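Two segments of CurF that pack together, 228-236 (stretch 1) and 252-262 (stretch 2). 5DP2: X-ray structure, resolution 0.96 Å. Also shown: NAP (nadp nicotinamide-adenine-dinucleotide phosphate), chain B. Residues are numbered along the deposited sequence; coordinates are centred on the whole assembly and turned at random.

Stretch 1 (228-236) DVIFNSLTH
Stretch 2 252-262: RYIEIGRLNIW

Five backbone hydrogen bonds alternate across the contact: Arg 252 N to Asp 228 O (2.9 Å), Ile 230 N to Arg 252 O (3.0 Å), Ile 254 N to Ile 230 O (2.8 Å), Asn 232 N to Ile 254 O (2.9 Å) and Ile 256 N to Asn 232 O (2.9 Å, nearly linear). They join two extended parallel strands (Val 229 phi/psi -140/139), 229-232 and 252-255, at 9° with axes 4.8 Å apart, in register Val 229-Arg 252 through Asn 232-Glu 255.

At the C-terminal ends of both strands, a buried side-chain network takes over. Asn 232 (chi1 t) donates from ND2 to Glu 255 OE1 at 2.8 Å and also to Leu 234 O, while its OD1 accepts from Leu 234 N. Glu 255 (chi1 t, chi2 p, chi3 70°) brings its end nearer stretch 1; OE1 also accepts from Tyr 253 OH at 2.6 Å, and OE2 from Gly 257 N at 2.8 Å. Farther on, Thr 235 (p) donates from OG1 to Leu 259 O at 2.6 Å; water 1 links OG1 to Leu 259 N.

Packing follows the alternation. Val 229 (t), Phe 231 (t), Arg 252 and Ile 254 (m, t) share one face: Val 229 CG1 meets Ile 254 CD1 at 3.7 Å, Val 229 CG2 lies over the Arg 252 guanidinium, and Phe 231 reaches Ile 254 CG2 from CD1 (4.0 Å) and Ile 256 CD1 from CZ (3.9 Å). Ile 230 (m, t), Tyr 253 (t), Asn 232 and Glu 255 point to the other. Gly 257 (-68/150) leaves room where an ideal CB would clash with Thr 235 CG2 and Ser 233 O.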

# COMPACT_ATOMS: atom_id res chain seq x y z
N ASP A 228 -10.36 19.43 -6.59
CA ASP A 228 -9.33 19.44 -7.63
C ASP A 228 -8.70 18.06 -7.90
O ASP A 228 -8.29 17.80 -9.03
CB ASP A 228 -8.22 20.44 -7.28
CG ASP A 228 -8.78 21.84 -7.10
OD1 ASP A 228 -9.34 22.36 -8.07
OD2 ASP A 228 -8.67 22.37 -5.97
N VAL A 229 -8.62 17.23 -6.86
CA VAL A 229 -7.99 15.92 -6.95
C VAL A 229 -8.86 14.97 -6.12
O VAL A 229 -9.27 15.31 -5.01
CB VAL A 229 -6.55 15.94 -6.40
CG1 VAL A 229 -5.90 14.56 -6.46
CG2 VAL A 229 -5.69 16.95 -7.14
N ILE A 230 -9.06 13.75 -6.66
CA ILE A 230 -9.65 12.66 -5.90
C ILE A 230 -8.64 11.51 -5.87
O ILE A 230 -8.10 11.14 -6.92
CB ILE A 230 -10.99 12.20 -6.52
CG1 ILE A 230 -12.02 13.33 -6.46
CG2 ILE A 230 -11.50 10.96 -5.80
CD1 ILE A 230 -13.32 13.04 -7.17
N PHE A 231 -8.42 10.96 -4.68
CA PHE A 231 -7.60 9.77 -4.47
C PHE A 231 -8.56 8.66 -4.04
O PHE A 231 -9.02 8.65 -2.89
CB PHE A 231 -6.54 10.06 -3.40
CG PHE A 231 -5.56 8.93 -3.18
CD1 PHE A 231 -4.41 8.84 -3.95
CD2 PHE A 231 -5.75 7.99 -2.19
CE1 PHE A 231 -3.49 7.82 -3.76
CE2 PHE A 231 -4.82 6.98 -1.99
CZ PHE A 231 -3.70 6.89 -2.78
N ASN A 232 -8.89 7.78 -4.99
CA ASN A 232 -9.95 6.81 -4.79
C ASN A 232 -9.46 5.37 -4.86
O ASN A 232 -8.57 5.05 -5.64
CB ASN A 232 -11.03 6.98 -5.85
CG ASN A 232 -12.28 6.15 -5.54
OD1 ASN A 232 -12.70 6.11 -4.37
ND2 ASN A 232 -12.85 5.49 -6.54
N SER A 233 -10.12 4.51 -4.10
CA SER A 233 -10.02 3.06 -4.21
C SER A 233 -11.39 2.35 -4.23
O SER A 233 -11.42 1.13 -4.30
CB SER A 233 -9.18 2.48 -3.09
OG SER A 233 -9.78 2.67 -1.84
N LEU A 234 -12.49 3.09 -4.13
CA LEU A 234 -13.83 2.49 -4.02
C LEU A 234 -14.48 2.49 -5.39
O LEU A 234 -14.80 3.55 -5.93
CB LEU A 234 -14.67 3.28 -3.00
CG LEU A 234 -14.05 3.43 -1.60
CD1 LEU A 234 -14.96 4.24 -0.69
CD2 LEU A 234 -13.72 2.08 -0.98
N THR A 235 -14.67 1.30 -5.97
CA THR A 235 -15.06 1.21 -7.38
C THR A 235 -16.42 0.56 -7.62
O THR A 235 -16.87 0.51 -8.75
CB THR A 235 -13.99 0.47 -8.19
OG1 THR A 235 -13.88 -0.87 -7.71
CG2 THR A 235 -12.66 1.18 -8.12
N HIS A 236 -17.04 0.05 -6.56
CA HIS A 236 -18.32 -0.65 -6.70
C HIS A 236 -19.47 0.35 -6.87
O HIS A 236 -19.31 1.57 -6.70
CB HIS A 236 -18.54 -1.55 -5.48
CG HIS A 236 -18.55 -0.80 -4.19
ND1 HIS A 236 -17.41 -0.30 -3.61
CD2 HIS A 236 -19.58 -0.41 -3.39
CE1 HIS A 236 -17.72 0.32 -2.49
NE2 HIS A 236 -19.04 0.27 -2.33
N ARG A 252 -8.29 16.12 -11.36
CA ARG A 252 -7.46 14.94 -11.54
C ARG A 252 -8.02 13.80 -10.68
O ARG A 252 -8.15 13.92 -9.47
CB ARG A 252 -6.00 15.23 -11.22
CG ARG A 252 -5.38 16.30 -12.13
CD ARG A 252 -5.38 17.71 -11.57
NE ARG A 252 -4.35 17.87 -10.55
CZ ARG A 252 -4.27 18.91 -9.71
NH1 ARG A 252 -5.24 19.81 -9.66
NH2 ARG A 252 -3.24 18.99 -8.90
N TYR A 253 -8.31 12.68 -11.36
CA TYR A 253 -8.93 11.50 -10.75
C TYR A 253 -7.90 10.40 -10.67
O TYR A 253 -7.56 9.81 -11.70
CB TYR A 253 -10.16 11.12 -11.59
CG TYR A 253 -10.85 9.83 -11.29
CD1 TYR A 253 -10.70 9.16 -10.09
CD2 TYR A 253 -11.62 9.21 -12.29
CE1 TYR A 253 -11.26 7.89 -9.89
CE2 TYR A 253 -12.18 7.96 -12.11
CZ TYR A 253 -11.99 7.30 -10.92
OH TYR A 253 -12.47 6.02 -10.78
N ILE A 254 -7.41 10.14 -9.46
CA ILE A 254 -6.46 9.07 -9.20
C ILE A 254 -7.26 7.85 -8.77
O ILE A 254 -8.04 7.90 -7.81
CB ILE A 254 -5.47 9.44 -8.09
CG1 ILE A 254 -4.76 10.77 -8.35
CG2 ILE A 254 -4.48 8.31 -7.90
CD1 ILE A 254 -4.18 11.33 -7.07
N GLU A 255 -7.06 6.72 -9.48
CA GLU A 255 -7.78 5.49 -9.16
C GLU A 255 -6.78 4.38 -8.86
O GLU A 255 -6.00 3.98 -9.77
CB GLU A 255 -8.72 5.08 -10.30
CG GLU A 255 -9.56 3.83 -10.00
CD GLU A 255 -10.40 4.00 -8.73
OE1 GLU A 255 -11.37 4.80 -8.80
OE2 GLU A 255 -10.11 3.38 -7.70
N ILE A 256 -6.80 3.90 -7.62
CA ILE A 256 -5.95 2.78 -7.24
C ILE A 256 -6.75 1.49 -7.07
O ILE A 256 -6.14 0.43 -6.89
CB ILE A 256 -5.08 3.08 -6.00
CG1 ILE A 256 -5.88 3.19 -4.70
CG2 ILE A 256 -4.24 4.34 -6.25
CD1 ILE A 256 -5.03 3.29 -3.45
N GLY A 257 -8.08 1.54 -7.10
CA GLY A 257 -8.81 0.29 -7.14
C GLY A 257 -8.55 -0.40 -8.48
O GLY A 257 -8.28 0.28 -9.48
N ARG A 258 -8.59 -1.72 -8.49
CA ARG A 258 -8.33 -2.44 -9.72
C ARG A 258 -9.51 -3.25 -10.20
O ARG A 258 -9.46 -3.80 -11.28
CB ARG A 258 -7.02 -3.26 -9.61
CG ARG A 258 -5.78 -2.43 -9.28
CD ARG A 258 -5.46 -1.39 -10.33
NE ARG A 258 -5.07 -1.99 -11.60
CZ ARG A 258 -4.80 -1.33 -12.72
NH1 ARG A 258 -4.99 -0.01 -12.79
NH2 ARG A 258 -4.38 -1.99 -13.78
N LEU A 259 -10.59 -3.33 -9.41
CA LEU A 259 -11.79 -4.07 -9.82
C LEU A 259 -12.79 -3.15 -10.48
O LEU A 259 -13.17 -2.11 -9.94
CB LEU A 259 -12.47 -4.74 -8.61
CG LEU A 259 -11.64 -5.61 -7.68
CD1 LEU A 259 -12.35 -5.94 -6.37
CD2 LEU A 259 -11.27 -6.88 -8.43
N ASN A 260 -13.18 -3.52 -11.69
CA ASN A 260 -14.24 -2.90 -12.47
C ASN A 260 -14.06 -1.40 -12.75
O ASN A 260 -15.00 -0.60 -12.80
CB ASN A 260 -15.59 -3.18 -11.83
CG ASN A 260 -15.80 -4.66 -11.58
OD1 ASN A 260 -15.90 -5.11 -10.43
ND2 ASN A 260 -15.81 -5.43 -12.66
N ILE A 261 -12.81 -1.01 -12.99
CA ILE A 261 -12.51 0.39 -13.23
C ILE A 261 -12.83 0.79 -14.66
O ILE A 261 -12.93 -0.05 -15.58
CB ILE A 261 -11.07 0.74 -12.87
CG1 ILE A 261 -10.07 0.00 -13.74
CG2 ILE A 261 -10.84 0.57 -11.37
CD1 ILE A 261 -8.67 0.46 -13.46
N TRP A 262 -13.05 2.08 -14.85
CA TRP A 262 -13.36 2.62 -16.16
C TRP A 262 -12.10 2.79 -17.02
O TRP A 262 -10.99 2.94 -16.51
CB TRP A 262 -14.09 3.96 -16.02
CG TRP A 262 -15.49 3.88 -15.49
CD1 TRP A 262 -16.05 2.90 -14.71
CD2 TRP A 262 -16.52 4.86 -15.68
NE1 TRP A 262 -17.36 3.20 -14.41
CE2 TRP A 262 -17.68 4.40 -15.00
CE3 TRP A 262 -16.58 6.06 -16.39
CZ2 TRP A 262 -18.88 5.12 -15.02
CZ3 TRP A 262 -17.76 6.76 -16.41
CH2 TRP A 262 -18.90 6.29 -15.73
PA NAP B . -6.91 -0.36 3.52
O1A NAP B . -6.18 -0.34 4.82
O2A NAP B . -7.24 0.93 2.86
O5B NAP B . -8.23 -1.24 3.73
C5B NAP B . -9.31 -1.19 2.79
C4B NAP B . -10.15 0.07 2.93
O4B NAP B . -11.28 -0.06 2.11
C3B NAP B . -10.61 0.35 4.32
O3B NAP B . -10.01 1.58 4.75
C2B NAP B . -12.15 0.47 4.23
O2B NAP B . -12.76 1.57 4.83
C1B NAP B . -12.38 0.63 2.74
N9A NAP B . -13.59 -0.02 2.24
C8A NAP B . -13.73 -1.34 1.86
N7A NAP B . -14.99 -1.58 1.44
C5A NAP B . -15.65 -0.42 1.55
C6A NAP B . -16.99 0.01 1.27
N6A NAP B . -17.89 -0.87 0.79
N1A NAP B . -17.31 1.28 1.50
C2A NAP B . -16.39 2.12 1.98
N3A NAP B . -15.11 1.84 2.27
C4A NAP B . -14.76 0.58 2.07
O3 NAP B . -6.11 -1.26 2.46
PN NAP B . -4.80 -0.92 1.60
O1N NAP B . -3.97 -2.14 1.57
O2N NAP B . -4.18 0.37 2.08
O5D NAP B . -5.41 -0.74 0.18
C5D NAP B . -6.29 0.38 -0.07
C4D NAP B . -7.08 0.15 -1.38
O4D NAP B . -6.23 0.50 -2.45
C3D NAP B . -7.49 -1.30 -1.64
O3D NAP B . -8.68 -1.29 -2.44
C2D NAP B . -6.31 -1.86 -2.38
O2D NAP B . -6.70 -2.98 -3.19
C1D NAP B . -5.86 -0.68 -3.20
N1N NAP B . -4.43 -0.47 -3.50
C2N NAP B . -4.04 -0.30 -4.78
C3N NAP B . -2.71 -0.09 -5.13
C7N NAP B . -2.33 0.09 -6.56
O7N NAP B . -1.14 0.06 -6.79
N7N NAP B . -3.31 0.28 -7.49
C4N NAP B . -1.74 -0.05 -4.12
C5N NAP B . -2.17 -0.22 -2.81
C6N NAP B . -3.52 -0.42 -2.51
P2B NAP B . -12.99 1.72 6.41
O1X NAP B . -11.61 1.90 7.03
O2X NAP B . -13.84 2.96 6.50
O3X NAP B . -13.67 0.46 6.88
O HOH W 1 -11.37 -1.97 -6.82
O HOH W 2 -17.67 -1.05 -10.88